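Local coordinates for uncharacterized protein (Bacteroides ovatus, PDB 4FXT) that is of unknown function but joins a transthyretin-like N-terminal domain to an E-set-like C-terminal domain, both built of beta strands, at residues 124-135 with 177-187; 109-120 with 157-167. All coordinates share one frame; numbering follows the deposited sequence.

Contact 1. Residues 124-135 with 177-187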
loop_
_atom_site.group_PDB
_atom_site.type_symbol
_atom_site.label_atom_id
_atom_site.label_comp_id
_atom_site.label_asym_id
_atom_site.label_seq_id
_atom_site.Cartn_x
_atom_site.Cartn_y
_atom_site.Cartn_z
ATOM N N ASN A 124 8.391 -5.184 -17.278
ATOM C CA ASN A 124 9.562 -5.933 -16.865
ATOM C C ASN A 124 9.246 -6.906 -15.695
ATOM O O ASN A 124 9.835 -7.990 -15.645
ATOM C CB ASN A 124 10.607 -4.894 -16.432
ATOM C CG ASN A 124 11.835 -5.437 -15.774
ATOM O OD1 ASN A 124 12.447 -6.400 -16.262
ATOM N ND2 ASN A 124 12.243 -4.781 -14.673
ATOM N N ALA A 125 8.352 -6.493 -14.754
ATOM C CA ALA A 125 7.979 -7.216 -13.527
ATOM C C ALA A 125 7.181 -8.480 -13.811
ATOM O O ALA A 125 6.459 -8.554 -14.800
ATOM C CB ALA A 125 7.158 -6.316 -12.616
ATOM N N ASN A 126 7.286 -9.461 -12.895
ATOM C CA ASN A 126 6.593 -10.739 -12.980
ATOM C C ASN A 126 5.891 -11.007 -11.674
ATOM O O ASN A 126 6.449 -10.799 -10.594
ATOM C CB ASN A 126 7.567 -11.847 -13.336
ATOM C CG ASN A 126 8.201 -11.676 -14.694
ATOM O OD1 ASN A 126 9.421 -11.647 -14.806
ATOM N ND2 ASN A 126 7.399 -11.474 -15.745
HETATM N N MSE A 127 4.641 -11.435 -11.785
HETATM C CA MSE A 127 3.723 -11.676 -10.664
HETATM C C MSE A 127 4.136 -12.936 -9.910
HETATM O O MSE A 127 4.385 -13.971 -10.547
HETATM C CB MSE A 127 2.300 -11.789 -11.238
HETATM C CG MSE A 127 1.251 -12.274 -10.277
HETATM SE SE MSE A 127 -0.595 -11.929 -10.865
HETATM C CE MSE A 127 -0.632 -12.541 -12.813
ATOM N N GLU A 128 4.251 -12.830 -8.546
ATOM C CA GLU A 128 4.625 -13.977 -7.683
ATOM C C GLU A 128 3.419 -14.576 -7.009
ATOM O O GLU A 128 3.311 -15.811 -6.926
ATOM C CB GLU A 128 5.658 -13.639 -6.603
ATOM C CG GLU A 128 7.072 -13.357 -7.096
ATOM C CD GLU A 128 8.092 -13.204 -5.976
ATOM O OE1 GLU A 128 7.680 -13.296 -4.793
ATOM O OE2 GLU A 128 9.303 -13.039 -6.272
ATOM N N ASN A 129 2.526 -13.710 -6.502
ATOM C CA ASN A 129 1.323 -14.138 -5.783
ATOM C C ASN A 129 0.326 -13.019 -5.656
ATOM O O ASN A 129 0.689 -11.835 -5.655
ATOM C CB ASN A 129 1.682 -14.646 -4.352
ATOM C CG ASN A 129 0.551 -15.292 -3.606
ATOM O OD1 ASN A 129 -0.100 -16.221 -4.099
ATOM N ND2 ASN A 129 0.347 -14.869 -2.365
ATOM N N VAL A 130 -0.939 -13.415 -5.508
ATOM C CA VAL A 130 -2.039 -12.543 -5.157
ATOM C C VAL A 130 -2.638 -13.130 -3.891
ATOM O O VAL A 130 -2.864 -14.333 -3.831
ATOM C CB VAL A 130 -3.055 -12.338 -6.288
ATOM C CG1 VAL A 130 -4.190 -11.417 -5.836
ATOM C CG2 VAL A 130 -2.358 -11.777 -7.523
ATOM N N GLY A 131 -2.854 -12.296 -2.888
ATOM C CA GLY A 131 -3.432 -12.714 -1.620
ATOM C C GLY A 131 -4.600 -11.880 -1.132
ATOM O O GLY A 131 -4.653 -10.677 -1.384
ATOM N N ILE A 132 -5.565 -12.535 -0.467
ATOM C CA ILE A 132 -6.688 -11.919 0.235
ATOM C C ILE A 132 -6.401 -12.113 1.712
ATOM O O ILE A 132 -6.086 -13.229 2.121
ATOM C CB ILE A 132 -8.113 -12.400 -0.172
ATOM C CG1 ILE A 132 -8.400 -12.243 -1.677
ATOM C CG2 ILE A 132 -9.208 -11.714 0.654
ATOM C CD1 ILE A 132 -8.182 -13.411 -2.358
ATOM N N TYR A 133 -6.462 -11.030 2.504
ATOM C CA TYR A 133 -6.151 -11.086 3.932
ATOM C C TYR A 133 -7.327 -10.577 4.760
ATOM O O TYR A 133 -8.013 -9.640 4.343
ATOM C CB TYR A 133 -4.892 -10.259 4.203
ATOM C CG TYR A 133 -3.729 -10.690 3.327
ATOM C CD1 TYR A 133 -2.993 -11.833 3.624
ATOM C CD2 TYR A 133 -3.376 -9.966 2.191
ATOM C CE1 TYR A 133 -1.968 -12.274 2.788
ATOM C CE2 TYR A 133 -2.333 -10.376 1.368
ATOM C CZ TYR A 133 -1.633 -11.538 1.668
ATOM O OH TYR A 133 -0.636 -12.006 0.846
ATOM N N LEU A 134 -7.590 -11.246 5.893
ATOM C CA LEU A 134 -8.590 -10.856 6.899
ATOM C C LEU A 134 -7.889 -10.639 8.212
ATOM O O LEU A 134 -7.092 -11.493 8.602
ATOM C CB LEU A 134 -9.745 -11.876 7.070
ATOM C CG LEU A 134 -10.573 -12.321 5.818
ATOM C CD1 LEU A 134 -11.560 -13.380 6.190
ATOM C CD2 LEU A 134 -11.281 -11.154 5.139
ATOM N N GLY A 135 -8.142 -9.498 8.861
ATOM C CA GLY A 135 -7.525 -9.133 10.136
ATOM C C GLY A 135 -8.492 -8.572 11.157
ATOM O O GLY A 135 -9.600 -8.153 10.800
ATOM N N LEU A 177 -14.638 -6.968 10.604
ATOM C CA LEU A 177 -13.237 -7.293 10.351
ATOM C C LEU A 177 -12.680 -6.374 9.261
ATOM O O LEU A 177 -13.421 -5.657 8.591
ATOM C CB LEU A 177 -13.012 -8.776 9.977
ATOM C CG LEU A 177 -13.787 -9.384 8.754
ATOM C CD1 LEU A 177 -13.353 -8.798 7.388
ATOM C CD2 LEU A 177 -13.600 -10.871 8.697
ATOM N N TYR A 178 -11.378 -6.443 9.055
ATOM C CA TYR A 178 -10.728 -5.672 8.012
ATOM C C TYR A 178 -10.243 -6.638 6.964
ATOM O O TYR A 178 -9.733 -7.715 7.298
ATOM C CB TYR A 178 -9.606 -4.805 8.579
ATOM C CG TYR A 178 -10.132 -3.737 9.521
ATOM C CD1 TYR A 178 -10.312 -4.003 10.880
ATOM C CD2 TYR A 178 -10.453 -2.465 9.054
ATOM C CE1 TYR A 178 -10.781 -3.020 11.752
ATOM C CE2 TYR A 178 -10.922 -1.476 9.913
ATOM C CZ TYR A 178 -11.102 -1.762 11.259
ATOM O OH TYR A 178 -11.625 -0.803 12.089
ATOM N N ALA A 179 -10.506 -6.302 5.693
ATOM C CA ALA A 179 -10.160 -7.134 4.551
ATOM C C ALA A 179 -9.279 -6.379 3.619
ATOM O O ALA A 179 -9.395 -5.150 3.536
ATOM C CB ALA A 179 -11.410 -7.594 3.840
ATOM N N ARG A 180 -8.389 -7.093 2.917
ATOM C CA ARG A 180 -7.428 -6.437 2.032
ATOM C C ARG A 180 -6.875 -7.390 0.965
ATOM O O ARG A 180 -6.735 -8.586 1.216
ATOM C CB ARG A 180 -6.267 -5.914 2.904
ATOM C CG ARG A 180 -5.633 -4.665 2.392
ATOM C CD ARG A 180 -4.600 -4.181 3.361
ATOM N NE ARG A 180 -3.999 -2.939 2.885
ATOM C CZ ARG A 180 -2.847 -2.450 3.322
ATOM N NH1 ARG A 180 -2.130 -3.121 4.214
ATOM N NH2 ARG A 180 -2.371 -1.318 2.821
ATOM N N VAL A 181 -6.518 -6.847 -0.198
ATOM C CA VAL A 181 -5.974 -7.611 -1.327
ATOM C C VAL A 181 -4.544 -7.138 -1.565
ATOM O O VAL A 181 -4.316 -5.928 -1.594
ATOM C CB VAL A 181 -6.851 -7.495 -2.616
ATOM C CG1 VAL A 181 -6.297 -8.345 -3.740
ATOM C CG2 VAL A 181 -8.302 -7.861 -2.355
ATOM N N GLY A 182 -3.606 -8.082 -1.717
ATOM C CA GLY A 182 -2.194 -7.790 -1.947
ATOM C C GLY A 182 -1.646 -8.493 -3.157
ATOM O O GLY A 182 -1.978 -9.646 -3.380
ATOM N N VAL A 183 -0.808 -7.840 -3.953
ATOM C CA VAL A 183 -0.150 -8.512 -5.097
ATOM C C VAL A 183 1.367 -8.316 -4.934
ATOM O O VAL A 183 1.805 -7.183 -4.740
ATOM C CB VAL A 183 -0.653 -8.073 -6.518
ATOM C CG1 VAL A 183 -0.627 -6.564 -6.689
ATOM C CG2 VAL A 183 0.132 -8.737 -7.637
ATOM N N LYS A 184 2.152 -9.425 -4.991
ATOM C CA LYS A 184 3.617 -9.379 -4.890
ATOM C C LYS A 184 4.282 -9.697 -6.225
ATOM O O LYS A 184 3.900 -10.666 -6.890
ATOM C CB LYS A 184 4.142 -10.339 -3.835
ATOM C CG LYS A 184 5.610 -10.046 -3.574
ATOM C CD LYS A 184 6.272 -10.990 -2.642
ATOM C CE LYS A 184 7.705 -10.616 -2.477
ATOM N NZ LYS A 184 8.450 -10.690 -3.733
ATOM N N SER A 185 5.283 -8.882 -6.611
ATOM C CA SER A 185 6.099 -9.070 -7.829
ATOM C C SER A 185 7.465 -9.597 -7.464
ATOM O O SER A 185 7.813 -9.614 -6.285
ATOM C CB SER A 185 6.243 -7.770 -8.611
ATOM O OG SER A 185 7.072 -6.849 -7.921
ATOM N N ASP A 186 8.258 -9.960 -8.468
ATOM C CA ASP A 186 9.618 -10.456 -8.300
ATOM C C ASP A 186 10.608 -9.295 -8.158
ATOM O O ASP A 186 11.818 -9.554 -8.005
ATOM C CB ASP A 186 10.018 -11.355 -9.503
ATOM C CG ASP A 186 10.101 -10.692 -10.884
ATOM O OD1 ASP A 186 9.457 -9.638 -11.084
ATOM O OD2 ASP A 186 10.760 -11.265 -11.783
ATOM N N LYS A 187 10.113 -8.021 -8.223
ATOM C CA LYS A 187 10.993 -6.843 -8.215
ATOM C C LYS A 187 11.007 -6.110 -6.834
ATOM O O LYS A 187 11.796 -5.184 -6.638
ATOM C CB LYS A 187 10.581 -5.848 -9.325
ATOM C CG LYS A 187 10.581 -6.415 -10.761
ATOM C CD LYS A 187 11.924 -7.026 -11.225
ATOM C CE LYS A 187 11.797 -7.713 -12.556
ATOM N NZ LYS A 187 12.992 -8.548 -12.826
#

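Contact 2. Residues 109-120 with 157-167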
loop_
_atom_site.group_PDB
_atom_site.type_symbol
_atom_site.label_atom_id
_atom_site.label_comp_id
_atom_site.label_asym_id
_atom_site.label_seq_id
_atom_site.Cartn_x
_atom_site.Cartn_y
_atom_site.Cartn_z
ATOM N N GLY A 109 -22.393 -15.703 3.791
ATOM C CA GLY A 109 -22.363 -16.877 4.645
ATOM C C GLY A 109 -21.205 -16.833 5.613
ATOM O O GLY A 109 -21.081 -15.882 6.391
ATOM N N ASN A 110 -20.321 -17.864 5.540
ATOM C CA ASN A 110 -19.099 -17.962 6.353
ATOM C C ASN A 110 -17.898 -17.481 5.534
ATOM O O ASN A 110 -16.746 -17.806 5.862
ATOM C CB ASN A 110 -18.881 -19.407 6.850
ATOM C CG ASN A 110 -18.639 -20.440 5.742
ATOM O OD1 ASN A 110 -19.199 -20.373 4.631
ATOM N ND2 ASN A 110 -17.825 -21.456 6.040
ATOM N N LYS A 111 -18.168 -16.732 4.447
ATOM C CA LYS A 111 -17.118 -16.289 3.537
ATOM C C LYS A 111 -17.190 -14.779 3.286
ATOM O O LYS A 111 -18.200 -14.121 3.553
ATOM C CB LYS A 111 -17.222 -17.066 2.192
ATOM C CG LYS A 111 -16.787 -18.522 2.358
ATOM C CD LYS A 111 -16.876 -19.397 1.129
ATOM C CE LYS A 111 -16.261 -20.766 1.394
ATOM N NZ LYS A 111 -16.942 -21.522 2.488
ATOM N N ILE A 112 -16.058 -14.239 2.821
ATOM C CA ILE A 112 -15.908 -12.845 2.415
ATOM C C ILE A 112 -15.656 -12.874 0.916
ATOM O O ILE A 112 -14.647 -13.430 0.473
ATOM C CB ILE A 112 -14.829 -12.043 3.202
ATOM C CG1 ILE A 112 -15.070 -12.029 4.727
ATOM C CG2 ILE A 112 -14.668 -10.629 2.633
ATOM C CD1 ILE A 112 -16.330 -11.276 5.237
ATOM N N THR A 113 -16.584 -12.320 0.144
ATOM C CA THR A 113 -16.444 -12.253 -1.297
ATOM C C THR A 113 -15.642 -11.002 -1.642
ATOM O O THR A 113 -16.089 -9.879 -1.377
ATOM C CB THR A 113 -17.822 -12.278 -1.973
ATOM O OG1 THR A 113 -18.570 -13.395 -1.494
ATOM C CG2 THR A 113 -17.716 -12.334 -3.482
ATOM N N ALA A 114 -14.453 -11.206 -2.209
ATOM C CA ALA A 114 -13.569 -10.131 -2.627
ATOM C C ALA A 114 -13.640 -9.932 -4.129
ATOM O O ALA A 114 -13.519 -10.896 -4.883
ATOM C CB ALA A 114 -12.139 -10.433 -2.208
ATOM N N ARG A 115 -13.859 -8.672 -4.559
ATOM C CA ARG A 115 -13.858 -8.258 -5.964
ATOM C C ARG A 115 -12.745 -7.229 -6.131
ATOM O O ARG A 115 -12.616 -6.322 -5.304
ATOM C CB ARG A 115 -15.215 -7.744 -6.422
ATOM C CG ARG A 115 -16.276 -8.818 -6.272
ATOM C CD ARG A 115 -17.656 -8.347 -6.637
ATOM N NE ARG A 115 -18.663 -9.246 -6.082
ATOM C CZ ARG A 115 -19.136 -10.328 -6.690
ATOM N NH1 ARG A 115 -18.697 -10.666 -7.901
ATOM N NH2 ARG A 115 -20.058 -11.077 -6.098
ATOM N N PHE A 116 -11.879 -7.427 -7.130
ATOM C CA PHE A 116 -10.700 -6.596 -7.314
ATOM C C PHE A 116 -10.170 -6.638 -8.753
ATOM O O PHE A 116 -10.379 -7.611 -9.483
ATOM C CB PHE A 116 -9.585 -7.082 -6.351
ATOM C CG PHE A 116 -9.297 -8.555 -6.465
ATOM C CD1 PHE A 116 -10.058 -9.488 -5.759
ATOM C CD2 PHE A 116 -8.299 -9.024 -7.316
ATOM C CE1 PHE A 116 -9.820 -10.865 -5.905
ATOM C CE2 PHE A 116 -8.045 -10.398 -7.437
ATOM C CZ PHE A 116 -8.798 -11.307 -6.723
ATOM N N THR A 117 -9.426 -5.595 -9.118
ATOM C CA THR A 117 -8.775 -5.458 -10.408
ATOM C C THR A 117 -7.282 -5.283 -10.166
ATOM O O THR A 117 -6.873 -4.654 -9.173
ATOM C CB THR A 117 -9.410 -4.291 -11.159
ATOM O OG1 THR A 117 -10.834 -4.479 -11.175
ATOM C CG2 THR A 117 -8.850 -4.123 -12.580
ATOM N N ILE A 118 -6.462 -5.874 -11.050
ATOM C CA ILE A 118 -4.984 -5.853 -10.950
ATOM C C ILE A 118 -4.409 -5.400 -12.257
ATOM O O ILE A 118 -4.786 -5.912 -13.317
ATOM C CB ILE A 118 -4.396 -7.228 -10.532
ATOM C CG1 ILE A 118 -5.006 -7.695 -9.170
ATOM C CG2 ILE A 118 -2.863 -7.191 -10.485
ATOM C CD1 ILE A 118 -4.648 -9.087 -8.741
ATOM N N ASN A 119 -3.480 -4.435 -12.191
ATOM C CA ASN A 119 -2.783 -3.899 -13.369
ATOM C C ASN A 119 -1.303 -4.213 -13.325
ATOM O O ASN A 119 -0.711 -4.158 -12.249
ATOM C CB ASN A 119 -2.977 -2.384 -13.448
ATOM C CG ASN A 119 -4.425 -1.900 -13.474
ATOM O OD1 ASN A 119 -4.832 -1.022 -12.672
ATOM N ND2 ASN A 119 -5.257 -2.493 -14.340
ATOM N N LYS A 120 -0.703 -4.559 -14.465
ATOM C CA LYS A 120 0.748 -4.740 -14.554
ATOM C C LYS A 120 1.266 -3.424 -15.090
ATOM O O LYS A 120 1.026 -3.110 -16.268
ATOM C CB LYS A 120 1.140 -5.969 -15.386
ATOM C CG LYS A 120 2.647 -6.227 -15.500
ATOM C CD LYS A 120 2.899 -7.467 -16.337
ATOM C CE LYS A 120 4.339 -7.681 -16.605
ATOM N NZ LYS A 120 4.558 -8.947 -17.346
ATOM N N LEU A 157 -5.501 -9.796 -15.681
ATOM C CA LEU A 157 -5.205 -8.382 -15.531
ATOM C C LEU A 157 -6.263 -7.477 -16.144
ATOM O O LEU A 157 -7.050 -7.909 -17.000
ATOM C CB LEU A 157 -3.868 -8.119 -16.233
ATOM C CG LEU A 157 -2.569 -8.276 -15.446
ATOM C CD1 LEU A 157 -2.584 -9.426 -14.442
ATOM C CD2 LEU A 157 -1.403 -8.385 -16.388
ATOM N N ASP A 158 -6.261 -6.200 -15.705
ATOM C CA ASP A 158 -7.083 -5.076 -16.189
ATOM C C ASP A 158 -8.602 -5.463 -16.288
ATOM O O ASP A 158 -9.308 -5.034 -17.217
ATOM C CB ASP A 158 -6.562 -4.602 -17.568
ATOM C CG ASP A 158 -5.080 -4.287 -17.687
ATOM O OD1 ASP A 158 -4.403 -4.170 -16.644
ATOM O OD2 ASP A 158 -4.599 -4.151 -18.827
ATOM N N GLN A 159 -9.077 -6.269 -15.320
ATOM C CA GLN A 159 -10.457 -6.765 -15.249
ATOM C C GLN A 159 -10.760 -7.233 -13.846
ATOM O O GLN A 159 -9.836 -7.611 -13.098
ATOM C CB GLN A 159 -10.716 -7.903 -16.260
ATOM C CG GLN A 159 -9.904 -9.176 -16.014
ATOM C CD GLN A 159 -10.020 -10.115 -17.169
ATOM O OE1 GLN A 159 -10.979 -10.865 -17.310
ATOM N NE2 GLN A 159 -9.039 -10.078 -18.035
ATOM N N GLU A 160 -12.041 -7.184 -13.480
ATOM C CA GLU A 160 -12.482 -7.600 -12.169
ATOM C C GLU A 160 -12.353 -9.115 -12.018
ATOM O O GLU A 160 -12.651 -9.887 -12.941
ATOM C CB GLU A 160 -13.948 -7.164 -11.916
ATOM C CG GLU A 160 -14.425 -7.462 -10.513
ATOM C CD GLU A 160 -15.905 -7.274 -10.285
ATOM O OE1 GLU A 160 -16.322 -6.131 -9.979
ATOM O OE2 GLU A 160 -16.642 -8.286 -10.360
ATOM N N ASN A 161 -11.930 -9.540 -10.841
ATOM C CA ASN A 161 -11.893 -10.944 -10.484
ATOM C C ASN A 161 -12.590 -11.093 -9.143
ATOM O O ASN A 161 -12.640 -10.126 -8.379
ATOM C CB ASN A 161 -10.465 -11.518 -10.483
ATOM C CG ASN A 161 -9.978 -11.841 -11.874
ATOM O OD1 ASN A 161 -10.376 -12.855 -12.492
ATOM N ND2 ASN A 161 -9.072 -11.018 -12.383
ATOM N N THR A 162 -13.178 -12.272 -8.891
ATOM C CA THR A 162 -13.853 -12.584 -7.634
ATOM C C THR A 162 -13.162 -13.775 -6.947
ATOM O O THR A 162 -12.820 -14.754 -7.603
ATOM C CB THR A 162 -15.343 -12.876 -7.893
ATOM O OG1 THR A 162 -15.935 -11.765 -8.562
ATOM C CG2 THR A 162 -16.130 -13.206 -6.617
ATOM N N ALA A 163 -12.950 -13.666 -5.644
ATOM C CA ALA A 163 -12.383 -14.713 -4.808
ATOM C C ALA A 163 -13.081 -14.715 -3.439
ATOM O O ALA A 163 -13.470 -13.651 -2.942
ATOM C CB ALA A 163 -10.886 -14.529 -4.662
ATOM N N GLU A 164 -13.291 -15.908 -2.861
ATOM C CA GLU A 164 -13.955 -16.021 -1.579
ATOM C C GLU A 164 -13.043 -16.660 -0.559
ATOM O O GLU A 164 -12.585 -17.789 -0.776
ATOM C CB GLU A 164 -15.241 -16.826 -1.704
ATOM C CG GLU A 164 -16.295 -16.177 -2.562
ATOM C CD GLU A 164 -17.568 -16.980 -2.687
ATOM O OE1 GLU A 164 -17.483 -18.205 -2.941
ATOM O OE2 GLU A 164 -18.656 -16.364 -2.602
ATOM N N ILE A 165 -12.794 -15.932 0.564
ATOM C CA ILE A 165 -11.974 -16.352 1.700
ATOM C C ILE A 165 -12.917 -16.665 2.858
ATOM O O ILE A 165 -13.842 -15.900 3.134
ATOM C CB ILE A 165 -10.899 -15.284 2.065
ATOM C CG1 ILE A 165 -9.952 -15.784 3.189
ATOM C CG2 ILE A 165 -11.529 -13.915 2.381
ATOM C CD1 ILE A 165 -8.739 -14.984 3.416
ATOM N N GLU A 166 -12.691 -17.801 3.521
ATOM C CA GLU A 166 -13.491 -18.238 4.650
ATOM C C GLU A 166 -13.132 -17.431 5.936
ATOM O O GLU A 166 -11.958 -17.235 6.252
ATOM C CB GLU A 166 -13.288 -19.733 4.872
ATOM C CG GLU A 166 -14.240 -20.312 5.900
ATOM C CD GLU A 166 -14.273 -21.825 5.961
ATOM O OE1 GLU A 166 -14.639 -22.459 4.943
ATOM O OE2 GLU A 166 -14.083 -22.363 7.071
ATOM N N ILE A 167 -14.171 -16.984 6.672
ATOM C CA ILE A 167 -14.027 -16.233 7.911
ATOM C C ILE A 167 -13.477 -17.194 8.982
ATOM O O ILE A 167 -14.095 -18.240 9.227
ATOM C CB ILE A 167 -15.369 -15.567 8.331
ATOM C CG1 ILE A 167 -15.946 -14.701 7.218
ATOM C CG2 ILE A 167 -15.192 -14.766 9.610
ATOM C CD1 ILE A 167 -17.364 -14.179 7.437
#

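Contact 1. Residues 124-135 with 177-187
Glu-128 and Lys-184 lie side by side and point the same way, a salt bridge set on a two-stranded antiparallel ladder. Carried out beside its own carbonyl carbon (chi1 -168°), the lysine runs straight until a bend at the last torsion turns NZ onto Glu-128 OE1, 2.9 Å away and well above the carboxylate plane. The same ammonium donates to Ser-185 O at 2.8 Å and to the carbonyl of Ser-188, so three oxygens grip it. A methionine in its place would probably leave the Glu-128 carboxylate without its counter-charge and both carbonyls without this donor. In the backbone of the same residues, Glu-128 and Asn-129 both face Lys-184 in a classic beta bulge: Glu-128 N gives a 2.7 Å bond to Lys-184 O, which takes only a weak one from Asn-129 N. Beyond the bulge the Asp-186 carboxylate accepts from Asn-126 N through OD1 at 2.8 Å, the donor standing above its plane.

Further along, the apolar face carries the packing. Val-130 and Val-183 cross at a slant, with CG2 to CG2 at 3.9 Å, and Leu-134 CD2 touches both Ala-179 CB and Leu-177 CD1. On the other face the Tyr-133 ring presents its edge to the backbone of Gly-182, with Gly-182 N near the ring plane, 4.0 Å from CE2. Arg-180 sends its guanidinium away from this pairing to carbonyls of Val-23, Thr-140 and Ser-194. Strands 127-135 and 177-185 are thus central neighbours in a four-stranded antiparallel sheet whose valine and leucine face packs on a second sheet, the beta-sandwich expected of an E-set-like domain.

Contact 2. Residues 109-120 with 157-167
Arg-115 reaches across to Thr-162 and Glu-160 on the antiparallel edge of a beta-sandwich, where strand 160-166 is outermost in a three-stranded sheet and pairs with 111-120. Its CB lies 4.0 Å from Glu-160 CD. CG, held beside the backbone N (chi1 -60°), passes Thr-162 OG1 at 3.7 Å, and CD runs by Glu-160 OE2. At the tip, NH1 comes within 3.0 Å of Thr-162 OG1, at an angle too poor for a hydrogen bond. Thr-162 CG2 sits over one face of the guanidinium, offset toward the rim, while Glu-160 OE2 stands near its plane at the edge, in a long salt bridge, 4.0 Å from NH1.

The same polar face continues with Thr-113, whose OG1 donates to the anti lone pair of Glu-164 OE2 and also bonds to Asn-108. The opposite face is mainly apolar: Phe-116 takes the backbone Asn-161 O over one ring face, with Ala-163 CB at its edge. Just past the strand, Ile-167 crosses Ile-112 at about a right angle, CG1 to CG1 at 3.8 Å. Asn-119 OD1 accepts from Arg-101 NE, and its ND2 donates to Asp-158 OD1 at 3.0 Å, the oxygen lying in the amide plane but met from above its own carboxylate plane.

How the contacts relate
Contact 1 and contact 2 each tie together one strand pair of a facing sheet, and the chain alternates between them: 111-120 leads to 127-135, and 160-166 to 176-185. They meet through their apolar faces, where Ile-132 CD1 reaches Ala-163 CB and Val-130 CG2 reaches Ile-118 CD1, both at 3.7 Å. Contact 1 is mostly buried, in the middle of its sheet, and its charged pairing is gathered at the bulged end. Contact 2 is only partly buried and farther from the chain's centre; one face joins the common core, while the other spreads charged and hydroxyl side chains over the outer surface of both strands, of which 160-166 is outermost.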